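Local coordinates for protein transcriptional regulator, AsnC family (Agrobacterium tumefaciens str. C58, PDB 3I4P) that probably binds DNA sequence-specifically and regulates transcription as a member of the Lrp/AsnC family, and also binds calcium ions, at residues K62-V67 / R107-D112. Sequence-based numbering, arbitrary orientation.
Sequences KVTVFV and RVVVPD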
# COMPACT_ATOMS: atom_id res chain seq x y z
N LYS A 62 -26.91 -12.54 -7.17
CA LYS A 62 -25.89 -13.55 -6.79
C LYS A 62 -24.48 -13.01 -6.59
O LYS A 62 -23.64 -13.73 -6.06
CB LYS A 62 -25.83 -14.71 -7.80
CG LYS A 62 -25.14 -14.39 -9.12
CD LYS A 62 -25.42 -15.43 -10.25
CE LYS A 62 -24.82 -14.97 -11.63
NZ LYS A 62 -25.51 -13.76 -12.32
N VAL A 63 -24.21 -11.78 -7.04
CA VAL A 63 -22.86 -11.19 -6.88
C VAL A 63 -22.87 -10.28 -5.64
O VAL A 63 -23.79 -9.48 -5.44
CB VAL A 63 -22.39 -10.42 -8.14
CG1 VAL A 63 -21.07 -9.64 -7.85
CG2 VAL A 63 -22.23 -11.39 -9.35
N THR A 64 -21.86 -10.45 -4.80
CA THR A 64 -21.56 -9.57 -3.69
C THR A 64 -20.32 -8.73 -4.02
O THR A 64 -19.30 -9.24 -4.46
CB THR A 64 -21.28 -10.36 -2.37
OG1 THR A 64 -22.46 -11.06 -1.98
CG2 THR A 64 -20.86 -9.44 -1.26
N VAL A 65 -20.42 -7.43 -3.78
CA VAL A 65 -19.34 -6.49 -3.96
C VAL A 65 -19.15 -5.81 -2.61
O VAL A 65 -20.11 -5.37 -1.99
CB VAL A 65 -19.74 -5.43 -4.99
CG1 VAL A 65 -18.53 -4.56 -5.32
CG2 VAL A 65 -20.36 -6.09 -6.20
N PHE A 66 -17.91 -5.72 -2.17
CA PHE A 66 -17.58 -4.96 -0.96
C PHE A 66 -16.98 -3.64 -1.41
O PHE A 66 -15.92 -3.62 -2.06
CB PHE A 66 -16.60 -5.73 -0.05
CG PHE A 66 -17.29 -6.73 0.80
CD1 PHE A 66 -17.87 -6.34 2.00
CD2 PHE A 66 -17.45 -8.05 0.37
CE1 PHE A 66 -18.55 -7.28 2.80
CE2 PHE A 66 -18.12 -8.95 1.13
CZ PHE A 66 -18.67 -8.57 2.36
N VAL A 67 -17.67 -2.56 -1.07
CA VAL A 67 -17.28 -1.27 -1.55
C VAL A 67 -16.63 -0.52 -0.40
O VAL A 67 -17.27 -0.25 0.60
CB VAL A 67 -18.50 -0.48 -2.13
CG1 VAL A 67 -18.03 0.73 -2.86
CG2 VAL A 67 -19.35 -1.37 -3.02
N ARG A 107 -21.51 -3.58 1.82
CA ARG A 107 -21.78 -4.81 1.07
C ARG A 107 -22.97 -4.60 0.16
O ARG A 107 -24.05 -4.21 0.62
CB ARG A 107 -22.09 -5.99 1.98
CG ARG A 107 -22.14 -7.27 1.22
CD ARG A 107 -22.09 -8.53 2.10
NE ARG A 107 -23.40 -8.87 2.64
CZ ARG A 107 -24.36 -9.58 2.04
NH1 ARG A 107 -25.49 -9.80 2.70
NH2 ARG A 107 -24.24 -10.07 0.83
N VAL A 108 -22.74 -4.87 -1.12
CA VAL A 108 -23.70 -4.59 -2.19
C VAL A 108 -23.98 -5.91 -2.89
O VAL A 108 -23.07 -6.71 -3.10
CB VAL A 108 -23.12 -3.53 -3.22
CG1 VAL A 108 -23.97 -3.42 -4.52
CG2 VAL A 108 -22.94 -2.15 -2.52
N VAL A 109 -25.25 -6.15 -3.22
CA VAL A 109 -25.64 -7.35 -3.99
C VAL A 109 -26.35 -6.93 -5.32
O VAL A 109 -27.18 -6.00 -5.36
CB VAL A 109 -26.48 -8.36 -3.14
CG1 VAL A 109 -25.64 -8.86 -1.89
CG2 VAL A 109 -27.76 -7.72 -2.68
N VAL A 110 -25.98 -7.63 -6.40
CA VAL A 110 -26.41 -7.36 -7.76
C VAL A 110 -26.28 -8.70 -8.53
O VAL A 110 -25.63 -9.64 -8.04
CB VAL A 110 -25.54 -6.23 -8.45
CG1 VAL A 110 -25.87 -4.85 -7.87
CG2 VAL A 110 -24.05 -6.53 -8.36
N PRO A 111 -26.91 -8.80 -9.73
CA PRO A 111 -26.75 -10.04 -10.55
C PRO A 111 -25.39 -10.19 -11.23
O PRO A 111 -24.93 -11.32 -11.45
CB PRO A 111 -27.86 -9.91 -11.60
CG PRO A 111 -28.14 -8.42 -11.67
CD PRO A 111 -27.96 -7.92 -10.27
N ASP A 112 -24.76 -9.08 -11.58
CA ASP A 112 -23.55 -9.11 -12.43
C ASP A 112 -22.76 -7.80 -12.38
O ASP A 112 -23.22 -6.83 -11.77
CB ASP A 112 -23.91 -9.49 -13.89
CG ASP A 112 -25.02 -8.62 -14.50
OD1 ASP A 112 -25.15 -7.42 -14.17
OD2 ASP A 112 -25.76 -9.16 -15.36
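Val63 to Phe66 pair antiparallel with Arg107 to Val110. They belong to strands 63-70 and 104-110, the two central strands of the four-stranded sheet in the Lrp/AsnC ligand-binding domain. Strands 92-98 and 131-143 flank the pair.

Four backbone hydrogen bonds join the strands. Val63 and Val110 exchange two, with Val63 N to Val110 O at 2.8 Å. Val65 and Val108 exchange the other two. Val65 N to Val108 O is the straightest, 168° at the hydrogen. CA-H...O contacts fill in between, such as Val109 CA to Val63 O at 3.2 Å. Lys62 and Val63 both lie opposite Val110, a classic beta bulge.

Val63, Val65, Val108 and Val110 share one apolar face. Helix 113-126 packs there through Tyr116, Phe119 and Ala115. At one end Val67 CG2 meets Val108 CG2 at 3.7 Å. Val67 also touches Val132, a calcium-binding residue of this protein, although no calcium is bound to it in this chain.

The other face carries Thr64, Phe66, Arg107 and Val109, and a second subunit packs on it. Arg107 CG lies over the Phe66 ring, offset toward the rim, in a CH-pi contact 4.2 Å from the centroid. Arg107 CD approaches Phe66 CZ, and Thr64 CG2 packs on Arg107 CG at 3.5 Å. The Arg107 chain bends at chi3 (82°), and its NE makes a salt bridge with Glu94. Tyr96 of the second subunit meets the Phe66 ring edge-to-face.

Beyond the strand ends, Asp112 OD1 caps helix 113-126 at Ala115 N. Lys62 bends at chi4 (-70°), and its NZ donates to Pro111 O at 2.7 Å, tilted out of the carbonyl plane.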